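Local coordinates for cortical-lytic enzyme (Bacillus cereus, PDB 4S3J), which acts as an N-acetylglucosaminidase in cortex peptidoglycan degradation during spore germination, probably acting on already partly degraded peptidoglycan and recognising muramic acid delta-lactam, at residues A[284-289]-A[299-304]; A[308-313]-A[398-403]; A[360-365]-A[381-386]; A[405-410]-A[416-421]. All coordinates share one frame; numbering follows the deposited sequence.

Contact 1 (A[284-289]-A[299-304]); sequences YDWGWQ and IGPVKE
Trp286 lays one face of its indole against Pro301 in the first turn of helix 299-312. Pro301 CB stands 3.1 Å above the ring plane, displaced toward the rim, and its shortest approach is to Trp286 CZ2, at 3.5 Å. The pyrrolidine sits over the rim on the NE1-CE2-CZ2 side of the indole. The CZ3-CH2 corner is taken by Val302, whose CG2 methyl comes at an oblique angle to 3.7 Å from Trp286 CZ3. Trp286 CG lies beside the backbone N, anti to the carbonyl carbon (chi1 -83°), and this turns the indole from its loop toward the helix. No hydrogen bond crosses the contact, which is apolar packing of a ring on two consecutive helical residues. The loop has backbone ties of its own, Trp286 to Ile296 and Gly287 to Ala295, and Pro298 also touches the indole. In the TIM barrel of this glycosyl hydrolase family 18 enzyme, the loop follows strand 278-281 and leads into helix 299-312. Val302 continues from the indole to Met320 on strand 318-330 and Leu396 on helix 387-400, placing the contact beside the next strand and helix of the barrel.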
# COMPACT_ATOMS: atom_id res chain seq x y z
N TYR A 284 5.20 -1.69 -6.85
CA TYR A 284 6.27 -1.50 -5.89
C TYR A 284 7.44 -2.40 -6.28
O TYR A 284 7.34 -3.14 -7.25
CB TYR A 284 5.77 -1.75 -4.47
CG TYR A 284 4.95 -3.00 -4.27
CD1 TYR A 284 5.57 -4.24 -4.27
CD2 TYR A 284 3.58 -2.95 -4.10
CE1 TYR A 284 4.85 -5.40 -4.09
CE2 TYR A 284 2.84 -4.12 -3.91
CZ TYR A 284 3.49 -5.33 -3.91
OH TYR A 284 2.80 -6.51 -3.73
N ASP A 285 8.56 -2.29 -5.54
CA ASP A 285 9.81 -3.05 -5.76
C ASP A 285 10.60 -2.67 -7.02
O ASP A 285 11.17 -3.53 -7.69
CB ASP A 285 9.54 -4.56 -5.77
CG ASP A 285 9.19 -5.09 -4.41
OD1 ASP A 285 9.48 -4.41 -3.40
OD2 ASP A 285 8.62 -6.20 -4.35
N TRP A 286 10.64 -1.38 -7.34
CA TRP A 286 11.69 -0.87 -8.23
C TRP A 286 13.01 -1.00 -7.47
O TRP A 286 13.91 -1.72 -7.89
CB TRP A 286 11.43 0.57 -8.65
CG TRP A 286 10.47 0.70 -9.81
CD1 TRP A 286 10.80 0.83 -11.13
CD2 TRP A 286 9.04 0.68 -9.76
NE1 TRP A 286 9.67 0.91 -11.90
CE2 TRP A 286 8.57 0.82 -11.08
CE3 TRP A 286 8.10 0.57 -8.72
CZ2 TRP A 286 7.21 0.84 -11.40
CZ3 TRP A 286 6.74 0.61 -9.04
CH2 TRP A 286 6.31 0.74 -10.37
N GLY A 287 13.10 -0.33 -6.32
CA GLY A 287 14.10 -0.67 -5.32
C GLY A 287 13.61 -1.91 -4.58
O GLY A 287 12.48 -1.93 -4.07
N TRP A 288 14.45 -2.95 -4.52
CA TRP A 288 14.04 -4.21 -3.92
C TRP A 288 15.21 -4.88 -3.18
O TRP A 288 16.37 -4.46 -3.30
CB TRP A 288 13.44 -5.14 -4.99
CG TRP A 288 14.42 -5.71 -5.96
CD1 TRP A 288 15.08 -5.04 -6.95
CD2 TRP A 288 14.88 -7.07 -6.01
NE1 TRP A 288 15.91 -5.91 -7.63
CE2 TRP A 288 15.81 -7.15 -7.07
CE3 TRP A 288 14.58 -8.22 -5.28
CZ2 TRP A 288 16.45 -8.35 -7.40
CZ3 TRP A 288 15.22 -9.41 -5.61
CH2 TRP A 288 16.14 -9.46 -6.66
N GLN A 289 14.88 -5.91 -2.40
CA GLN A 289 15.76 -6.52 -1.42
C GLN A 289 17.08 -7.01 -2.03
O GLN A 289 18.12 -6.95 -1.39
CB GLN A 289 15.02 -7.67 -0.73
CG GLN A 289 15.67 -8.19 0.53
CD GLN A 289 14.68 -8.93 1.41
OE1 GLN A 289 13.80 -9.64 0.91
NE2 GLN A 289 14.79 -8.76 2.74
N ILE A 299 7.20 7.61 -7.76
CA ILE A 299 5.85 7.96 -8.18
C ILE A 299 5.71 8.12 -9.70
O ILE A 299 4.64 7.89 -10.24
CB ILE A 299 5.40 9.25 -7.44
CG1 ILE A 299 3.88 9.38 -7.50
CG2 ILE A 299 6.12 10.46 -7.99
CD1 ILE A 299 3.32 10.36 -6.48
N GLY A 300 6.77 8.51 -10.39
CA GLY A 300 6.73 8.62 -11.84
C GLY A 300 6.41 7.29 -12.50
O GLY A 300 5.44 7.16 -13.26
N PRO A 301 7.23 6.26 -12.22
CA PRO A 301 6.93 4.94 -12.79
C PRO A 301 5.59 4.39 -12.32
O PRO A 301 4.90 3.73 -13.11
CB PRO A 301 8.09 4.09 -12.30
CG PRO A 301 9.21 5.04 -12.17
CD PRO A 301 8.59 6.31 -11.66
N VAL A 302 5.18 4.67 -11.09
CA VAL A 302 3.88 4.18 -10.64
C VAL A 302 2.76 4.81 -11.49
O VAL A 302 1.86 4.12 -11.95
CB VAL A 302 3.66 4.45 -9.14
CG1 VAL A 302 2.22 4.19 -8.74
CG2 VAL A 302 4.61 3.60 -8.31
N LYS A 303 2.86 6.11 -11.73
CA LYS A 303 1.89 6.82 -12.58
C LYS A 303 1.86 6.19 -13.98
O LYS A 303 0.79 6.00 -14.55
CB LYS A 303 2.20 8.32 -12.65
CG LYS A 303 1.31 9.09 -13.61
CD LYS A 303 1.51 10.59 -13.49
CE LYS A 303 0.61 11.32 -14.48
NZ LYS A 303 0.77 12.79 -14.31
N GLU A 304 3.03 5.86 -14.53
CA GLU A 304 3.10 5.22 -15.86
C GLU A 304 2.32 3.92 -15.90
O GLU A 304 1.62 3.61 -16.88
CB GLU A 304 4.54 4.97 -16.27
CG GLU A 304 5.35 6.23 -16.57
CD GLU A 304 6.75 5.91 -17.08
OE1 GLU A 304 6.93 4.85 -17.72
OE2 GLU A 304 7.67 6.71 -16.83

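Contact 2 (A[308-313]-A[398-403]); sequences YAKSQM and KEQGIG
The backbones of the two segments stay well apart where Lys310 faces Gln400, the closest alpha carbons being those of Lys310 and Ile402 at 8.4 Å. The segments belong to the C-terminal ends of helices 299-312 and 387-400, two outer helices of the TIM barrel joined here at the surface. Helix 387-400 stops at Gln400, and Gly401 departs from helical geometry with a positive phi of 68°, a conformation that favours glycine, before the chain runs on into strand 404-408. The gap is bridged by the long lysine side chain. Its CG lies beside the backbone N, and a bend farther out (chi3 53°) brings the terminal carbons and the ammonium group up to Gln400. Gln400 is itself folded at chi2, which brings its side-chain oxygen to the same lysine as its own main-chain carbonyl. One ammonium group thus serves two oxygens of a single residue, the bond to the main chain being the better of the two. A positive charge at the carbonyl end of a helix should also interact favourably with the helix dipole. Gln400 in addition touches Lys303 and Gln307, while Lys310 rests on Ile318 at the start of strand 318-330. Lys310 NZ lies 3.0 Å from Gln400 O, tilted 25° from the carbonyl plane, and makes a weak bond to Gln400 OE1 at 3.3 Å.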
# COMPACT_ATOMS: atom_id res chain seq x y z
N TYR A 308 -1.04 3.08 -18.04
CA TYR A 308 -1.12 1.94 -18.94
C TYR A 308 -2.32 1.08 -18.54
O TYR A 308 -3.09 0.68 -19.40
CB TYR A 308 0.15 1.10 -18.92
CG TYR A 308 -0.08 -0.20 -19.66
CD1 TYR A 308 -0.21 -0.22 -21.04
CD2 TYR A 308 -0.24 -1.38 -18.98
CE1 TYR A 308 -0.45 -1.40 -21.72
CE2 TYR A 308 -0.48 -2.58 -19.64
CZ TYR A 308 -0.59 -2.58 -21.02
OH TYR A 308 -0.84 -3.76 -21.68
N ALA A 309 -2.49 0.84 -17.25
CA ALA A 309 -3.61 0.01 -16.79
C ALA A 309 -4.97 0.59 -17.23
O ALA A 309 -5.84 -0.15 -17.69
CB ALA A 309 -3.57 -0.14 -15.29
N LYS A 310 -5.14 1.90 -17.10
CA LYS A 310 -6.38 2.58 -17.52
C LYS A 310 -6.64 2.44 -19.00
O LYS A 310 -7.78 2.50 -19.43
CB LYS A 310 -6.30 4.07 -17.14
CG LYS A 310 -6.51 4.28 -15.68
CD LYS A 310 -6.38 5.75 -15.29
CE LYS A 310 -7.25 6.67 -16.11
NZ LYS A 310 -7.09 8.08 -15.64
N SER A 311 -5.59 2.28 -19.80
CA SER A 311 -5.77 2.09 -21.24
C SER A 311 -6.30 0.70 -21.56
O SER A 311 -6.82 0.48 -22.65
CB SER A 311 -4.46 2.34 -21.99
OG SER A 311 -3.58 1.23 -21.94
N GLN A 312 -6.21 -0.22 -20.60
CA GLN A 312 -6.57 -1.62 -20.82
C GLN A 312 -7.86 -2.04 -20.13
O GLN A 312 -8.41 -3.09 -20.46
CB GLN A 312 -5.44 -2.55 -20.33
CG GLN A 312 -4.09 -2.32 -20.96
CD GLN A 312 -4.09 -2.52 -22.47
OE1 GLN A 312 -4.29 -3.63 -22.96
NE2 GLN A 312 -3.89 -1.44 -23.20
N MET A 313 -8.29 -1.28 -19.13
CA MET A 313 -9.44 -1.64 -18.31
C MET A 313 -10.03 -0.42 -17.62
O MET A 313 -9.38 0.63 -17.51
CB MET A 313 -9.05 -2.69 -17.26
CG MET A 313 -8.27 -2.07 -16.09
SD MET A 313 -7.63 -3.32 -14.96
CE MET A 313 -6.31 -4.04 -15.94
N LYS A 398 -6.32 10.14 -6.70
CA LYS A 398 -7.38 11.10 -7.01
C LYS A 398 -7.31 11.57 -8.46
O LYS A 398 -8.33 11.60 -9.16
CB LYS A 398 -7.31 12.31 -6.06
CG LYS A 398 -7.54 11.96 -4.60
CD LYS A 398 -7.32 13.14 -3.69
CE LYS A 398 -7.14 12.72 -2.22
NZ LYS A 398 -7.09 13.94 -1.33
N GLU A 399 -6.11 11.95 -8.89
CA GLU A 399 -5.92 12.45 -10.24
C GLU A 399 -6.30 11.40 -11.28
O GLU A 399 -6.93 11.71 -12.28
CB GLU A 399 -4.48 12.89 -10.46
CG GLU A 399 -4.04 14.09 -9.65
CD GLU A 399 -2.53 14.30 -9.72
OE1 GLU A 399 -1.79 13.30 -9.83
OE2 GLU A 399 -2.08 15.46 -9.65
N GLN A 400 -5.90 10.15 -11.02
CA GLN A 400 -6.10 9.07 -11.99
C GLN A 400 -7.48 8.43 -11.89
O GLN A 400 -7.90 7.71 -12.80
CB GLN A 400 -5.02 8.00 -11.80
CG GLN A 400 -3.63 8.49 -12.12
CD GLN A 400 -3.46 8.82 -13.59
OE1 GLN A 400 -4.00 8.14 -14.46
NE2 GLN A 400 -2.72 9.88 -13.88
N GLY A 401 -8.20 8.71 -10.80
CA GLY A 401 -9.55 8.21 -10.64
C GLY A 401 -9.68 6.70 -10.47
O GLY A 401 -10.66 6.11 -10.89
N ILE A 402 -8.69 6.06 -9.85
CA ILE A 402 -8.73 4.60 -9.73
C ILE A 402 -9.52 4.16 -8.49
O ILE A 402 -9.93 4.97 -7.67
CB ILE A 402 -7.33 4.02 -9.71
CG1 ILE A 402 -6.54 4.61 -8.56
CG2 ILE A 402 -6.60 4.30 -11.03
CD1 ILE A 402 -5.33 3.77 -8.22
N GLY A 403 -9.77 2.86 -8.38
CA GLY A 403 -10.67 2.35 -7.36
C GLY A 403 -10.16 2.35 -5.94
O GLY A 403 -10.93 2.55 -4.99

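Contact 3 (A[360-365]-A[381-386]); sequences RYDFTA and EVWFED
This is a side-chain contact without hydrogen bonds, in which Asp362 meets Trp383 and Tyr361 meets Asp386 across a small antiparallel arrangement of strands. It lies in the region inserted between barrel strand 318-330 and helix 387-400, consistent with the alpha/beta insertion found in many family 18 hydrolases. Strands 360-362 and 379-383 both pair with strand 367-373, which lies between them; the alpha carbons of Tyr361 and Trp383 are accordingly 9.6 Å apart. With CG anti to the backbone N (chi1 -179°), the Asp362 carboxylate is carried to the benzo edge of Trp383. Asp362 CB lies in the ring plane, and Asp362 OD2 is 3.7 Å from Trp383 CH2, with the carboxylate turned 55° from the ring. The attraction of the oxygen to this hydrogen-bearing rim is probably modest. Asp362 OD1 accepts from Ala365 N at 2.9 Å in an Asx motif, the donor coming from above the carboxylate plane, and Trp383 NE1 donates to the anti lone pair of Glu381 OE2 at 2.9 Å, near the indole plane. Tyr361 CE1 comes only to 4.1 Å from Asp386 OD1, which approaches obliquely, so the nearly parallel ring and carboxylate planes (6°) do not make a stack. Asp386 is held mainly by a salt bridge from its OD2 to Arg388, and as N-cap of helix 387-400 its OD1 accepts a weak bond from Ser389 N; the Tyr361 hydroxyl bonds to Gln366. His369 of the intervening strand stacks on Trp383, and Tyr361 leans on Ser392, where the inserted strands meet helix 387-400.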
# COMPACT_ATOMS: atom_id res chain seq x y z
N ARG A 360 16.26 12.92 4.53
CA ARG A 360 16.16 13.72 3.33
C ARG A 360 14.97 13.27 2.50
O ARG A 360 14.43 12.19 2.73
CB ARG A 360 17.43 13.61 2.51
CG ARG A 360 18.63 14.31 3.15
CD ARG A 360 19.83 13.44 3.17
NE ARG A 360 20.28 13.10 1.82
CZ ARG A 360 21.00 12.02 1.52
NH1 ARG A 360 21.36 11.80 0.26
NH2 ARG A 360 21.34 11.14 2.47
N TYR A 361 14.55 14.10 1.55
CA TYR A 361 13.39 13.78 0.71
C TYR A 361 13.68 14.02 -0.77
O TYR A 361 14.10 15.09 -1.17
CB TYR A 361 12.18 14.61 1.14
CG TYR A 361 10.88 14.07 0.59
CD1 TYR A 361 10.23 13.02 1.22
CD2 TYR A 361 10.33 14.60 -0.57
CE1 TYR A 361 9.03 12.53 0.72
CE2 TYR A 361 9.13 14.11 -1.09
CZ TYR A 361 8.49 13.08 -0.44
OH TYR A 361 7.31 12.56 -0.94
N ASP A 362 13.48 12.98 -1.57
CA ASP A 362 13.67 13.04 -3.01
C ASP A 362 12.35 13.48 -3.65
O ASP A 362 11.38 12.72 -3.64
CB ASP A 362 14.14 11.67 -3.53
CG ASP A 362 14.40 11.64 -5.03
OD1 ASP A 362 13.71 12.32 -5.80
OD2 ASP A 362 15.31 10.90 -5.46
N PHE A 363 12.30 14.70 -4.17
CA PHE A 363 11.05 15.25 -4.71
C PHE A 363 10.68 14.70 -6.09
O PHE A 363 9.54 14.88 -6.54
CB PHE A 363 11.14 16.78 -4.75
CG PHE A 363 11.05 17.41 -3.39
CD1 PHE A 363 12.19 17.58 -2.62
CD2 PHE A 363 9.83 17.79 -2.86
CE1 PHE A 363 12.10 18.13 -1.36
CE2 PHE A 363 9.75 18.33 -1.60
CZ PHE A 363 10.87 18.51 -0.85
N THR A 364 11.62 14.06 -6.77
CA THR A 364 11.34 13.40 -8.05
C THR A 364 10.71 12.03 -7.83
O THR A 364 9.65 11.72 -8.38
CB THR A 364 12.61 13.30 -8.91
OG1 THR A 364 13.08 14.64 -9.16
CG2 THR A 364 12.34 12.61 -10.24
N ALA A 365 11.36 11.19 -7.03
CA ALA A 365 10.78 9.91 -6.66
C ALA A 365 9.58 10.04 -5.73
O ALA A 365 8.74 9.15 -5.70
CB ALA A 365 11.84 9.03 -5.99
N GLU A 381 22.42 2.76 3.33
CA GLU A 381 21.47 3.66 2.68
C GLU A 381 20.07 3.11 2.88
O GLU A 381 19.83 1.93 2.64
CB GLU A 381 21.78 3.81 1.19
CG GLU A 381 20.93 4.83 0.49
CD GLU A 381 21.49 5.24 -0.84
OE1 GLU A 381 22.72 5.48 -0.93
OE2 GLU A 381 20.71 5.32 -1.80
N VAL A 382 19.16 3.98 3.31
CA VAL A 382 17.79 3.61 3.60
C VAL A 382 16.82 4.39 2.75
O VAL A 382 16.91 5.62 2.69
CB VAL A 382 17.46 3.85 5.08
CG1 VAL A 382 16.03 3.45 5.37
CG2 VAL A 382 18.43 3.11 5.99
N TRP A 383 15.89 3.69 2.08
CA TRP A 383 14.75 4.31 1.39
C TRP A 383 13.49 3.74 2.05
O TRP A 383 13.46 2.55 2.34
CB TRP A 383 14.77 4.01 -0.11
CG TRP A 383 15.85 4.75 -0.82
CD1 TRP A 383 17.16 4.38 -0.94
CD2 TRP A 383 15.72 6.00 -1.49
NE1 TRP A 383 17.85 5.33 -1.65
CE2 TRP A 383 17.00 6.33 -2.02
CE3 TRP A 383 14.65 6.88 -1.72
CZ2 TRP A 383 17.23 7.52 -2.71
CZ3 TRP A 383 14.88 8.04 -2.44
CH2 TRP A 383 16.16 8.35 -2.92
N PHE A 384 12.49 4.58 2.32
CA PHE A 384 11.33 4.09 3.04
C PHE A 384 10.08 4.90 2.68
O PHE A 384 10.06 5.59 1.66
CB PHE A 384 11.63 4.04 4.56
CG PHE A 384 11.77 5.37 5.24
CD1 PHE A 384 12.92 6.15 5.07
CD2 PHE A 384 10.79 5.80 6.12
CE1 PHE A 384 13.03 7.40 5.73
CE2 PHE A 384 10.89 7.04 6.76
CZ PHE A 384 12.03 7.81 6.60
N GLU A 385 9.02 4.75 3.48
CA GLU A 385 7.75 5.43 3.22
C GLU A 385 7.41 6.30 4.41
O GLU A 385 7.60 5.88 5.56
CB GLU A 385 6.63 4.42 3.00
CG GLU A 385 6.82 3.46 1.83
CD GLU A 385 6.68 4.16 0.48
OE1 GLU A 385 5.91 5.15 0.38
OE2 GLU A 385 7.36 3.74 -0.47
N ASP A 386 6.90 7.52 4.17
CA ASP A 386 6.42 8.35 5.28
C ASP A 386 5.19 9.15 4.86
O ASP A 386 4.65 8.95 3.76
CB ASP A 386 7.51 9.29 5.84
CG ASP A 386 7.89 10.45 4.91
OD1 ASP A 386 7.23 10.71 3.89
OD2 ASP A 386 8.88 11.16 5.26

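Contact 4 (A[405-410]-A[416-421]); sequences ISYWKI and QNWRLL
Tyr407 sets one face of its phenol ring against the benzo end of the Trp418 indole. The two ring planes are inclined at 54° with centroids 4.7 Å apart, an oblique pairing, and its shortest approach is Tyr407 CD2 to Trp418 CH2 at 3.5 Å. The side chains run past each other in opposite directions, Tyr407 reaching out from strand 404-408 and Trp418 coming back from helix 415-424. The helix packs on the outside of that strand, the last of the TIM barrel; the axes of strand 405-408 and helix segment 416-421 run antiparallel (168°), 12.6 Å apart at closest approach. Asn417 packs against both rings. With CG anti to the backbone N (chi1 170°), its amide reaches the phenol end of Tyr407 and stands steeply to that ring. Asn417 OD1 accepts a weak hydrogen bond from Tyr407 OH at 2.8 Å. Asn417 ND2 meanwhile sits 3.3 Å above the Trp418 ring, over its centre, on the same face that Tyr407 meets, so the amide lies beside the tyrosine over the indole. One turn along the helix, Leu421 CD1 touches Tyr407 OH at 3.9 Å and meets Ile405 CG2 at 4.3 Å, closing the apolar side of the interface. Phe394 of helix 387-400 touches both Tyr407 and Leu421, and Ile129 of helix 120-129 touches Trp418. All five residues in contact are buried. The tyrosine hydroxyl and the asparagine oxygen thus satisfy part of each other's polarity within an otherwise hydrophobic strand-helix layer, and their bond, though weak, gives the aromatic packing a directional element.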
# COMPACT_ATOMS: atom_id res chain seq x y z
N ILE A 405 -6.54 1.17 -3.10
CA ILE A 405 -5.15 0.98 -2.72
C ILE A 405 -5.03 -0.36 -1.97
O ILE A 405 -5.91 -0.72 -1.19
CB ILE A 405 -4.64 2.18 -1.87
CG1 ILE A 405 -3.16 2.05 -1.52
CG2 ILE A 405 -5.46 2.33 -0.61
CD1 ILE A 405 -2.59 3.33 -0.96
N SER A 406 -3.95 -1.08 -2.22
CA SER A 406 -3.71 -2.37 -1.60
C SER A 406 -2.35 -2.39 -0.92
O SER A 406 -1.32 -2.24 -1.57
CB SER A 406 -3.79 -3.48 -2.67
OG SER A 406 -3.53 -4.75 -2.13
N TYR A 407 -2.36 -2.57 0.39
CA TYR A 407 -1.14 -2.45 1.20
C TYR A 407 -0.44 -3.79 1.47
O TYR A 407 -1.06 -4.73 1.96
CB TYR A 407 -1.49 -1.83 2.52
CG TYR A 407 -1.86 -0.37 2.48
CD1 TYR A 407 -0.88 0.63 2.35
CD2 TYR A 407 -3.17 0.04 2.61
CE1 TYR A 407 -1.22 1.98 2.36
CE2 TYR A 407 -3.52 1.41 2.62
CZ TYR A 407 -2.54 2.37 2.49
OH TYR A 407 -2.83 3.73 2.52
N TRP A 408 0.87 -3.83 1.19
CA TRP A 408 1.74 -4.94 1.59
C TRP A 408 2.75 -4.39 2.61
O TRP A 408 3.64 -3.62 2.23
CB TRP A 408 2.50 -5.53 0.40
CG TRP A 408 3.23 -6.80 0.79
CD1 TRP A 408 4.45 -6.90 1.37
CD2 TRP A 408 2.75 -8.14 0.64
NE1 TRP A 408 4.78 -8.22 1.59
CE2 TRP A 408 3.74 -8.99 1.16
CE3 TRP A 408 1.58 -8.69 0.14
CZ2 TRP A 408 3.60 -10.38 1.18
CZ3 TRP A 408 1.44 -10.07 0.16
CH2 TRP A 408 2.45 -10.89 0.68
N LYS A 409 2.66 -4.74 3.89
CA LYS A 409 1.72 -5.69 4.49
C LYS A 409 1.55 -5.30 5.96
O LYS A 409 2.31 -4.48 6.48
CB LYS A 409 2.24 -7.14 4.40
CG LYS A 409 3.61 -7.36 5.05
CD LYS A 409 3.99 -8.85 5.10
CE LYS A 409 5.41 -9.04 5.61
NZ LYS A 409 5.75 -10.49 5.82
N ILE A 410 0.57 -5.90 6.62
CA ILE A 410 0.34 -5.72 8.04
C ILE A 410 1.57 -6.17 8.83
O ILE A 410 2.20 -7.16 8.49
CB ILE A 410 -0.94 -6.49 8.47
CG1 ILE A 410 -2.17 -5.86 7.81
CG2 ILE A 410 -1.09 -6.53 10.01
CD1 ILE A 410 -3.42 -6.71 7.90
N GLN A 416 0.76 7.09 10.68
CA GLN A 416 0.32 8.22 9.89
C GLN A 416 -0.37 7.77 8.61
O GLN A 416 -1.24 8.46 8.11
CB GLN A 416 1.49 9.13 9.54
CG GLN A 416 2.20 9.69 10.74
CD GLN A 416 3.38 8.88 11.19
OE1 GLN A 416 3.53 7.70 10.83
NE2 GLN A 416 4.22 9.49 12.01
N ASN A 417 0.03 6.62 8.06
CA ASN A 417 -0.63 6.15 6.85
C ASN A 417 -2.13 5.94 7.06
O ASN A 417 -2.96 6.35 6.23
CB ASN A 417 0.03 4.84 6.38
CG ASN A 417 -0.75 4.18 5.28
OD1 ASN A 417 -0.81 4.71 4.16
ND2 ASN A 417 -1.40 3.06 5.59
N TRP A 418 -2.48 5.30 8.17
CA TRP A 418 -3.86 4.93 8.41
C TRP A 418 -4.71 6.16 8.76
O TRP A 418 -5.82 6.31 8.26
CB TRP A 418 -3.92 3.85 9.49
CG TRP A 418 -3.10 2.66 9.06
CD1 TRP A 418 -1.89 2.27 9.54
CD2 TRP A 418 -3.41 1.75 7.99
NE1 TRP A 418 -1.44 1.15 8.86
CE2 TRP A 418 -2.35 0.83 7.89
CE3 TRP A 418 -4.49 1.63 7.11
CZ2 TRP A 418 -2.35 -0.21 6.96
CZ3 TRP A 418 -4.48 0.61 6.19
CH2 TRP A 418 -3.43 -0.29 6.13
N ARG A 419 -4.15 7.07 9.54
CA ARG A 419 -4.85 8.31 9.85
C ARG A 419 -5.05 9.15 8.58
O ARG A 419 -6.11 9.70 8.37
CB ARG A 419 -4.11 9.12 10.91
CG ARG A 419 -4.77 10.47 11.19
CD ARG A 419 -6.17 10.29 11.78
NE ARG A 419 -6.83 11.57 12.04
CZ ARG A 419 -6.69 12.28 13.16
NH1 ARG A 419 -5.89 11.86 14.13
NH2 ARG A 419 -7.34 13.43 13.29
N LEU A 420 -4.03 9.25 7.74
CA LEU A 420 -4.16 10.03 6.52
C LEU A 420 -5.16 9.40 5.55
O LEU A 420 -5.84 10.09 4.82
CB LEU A 420 -2.81 10.23 5.85
CG LEU A 420 -1.88 11.22 6.57
CD1 LEU A 420 -0.50 11.13 5.96
CD2 LEU A 420 -2.43 12.63 6.52
N LEU A 421 -5.25 8.07 5.56
CA LEU A 421 -6.20 7.39 4.69
C LEU A 421 -7.62 7.88 5.00
O LEU A 421 -8.39 8.21 4.07
CB LEU A 421 -6.11 5.87 4.86
CG LEU A 421 -6.99 5.04 3.92
CD1 LEU A 421 -6.51 5.13 2.45
CD2 LEU A 421 -7.04 3.62 4.39

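Contact 4 is the buried one, its centre about 6 Å from the centre of the chain. Contacts 1 and 3 are partly buried, and contact 2 is at the surface. The chemistry follows this order: aromatic and apolar packing with one enclosed polar pair in contact 4, purely apolar packing in contact 1, carboxylates beside aromatic rings in contact 3, and a lysine gripping a helix end in contact 2. Contacts 1 and 2 share helix 299-312 and touch through Lys303 and Gln400. Contacts 1 and 3 meet where Ile299 N probably bonds to Ala365 O. Contact 3 is nested within the loop closed by contact 2, their centres about 25 Å apart.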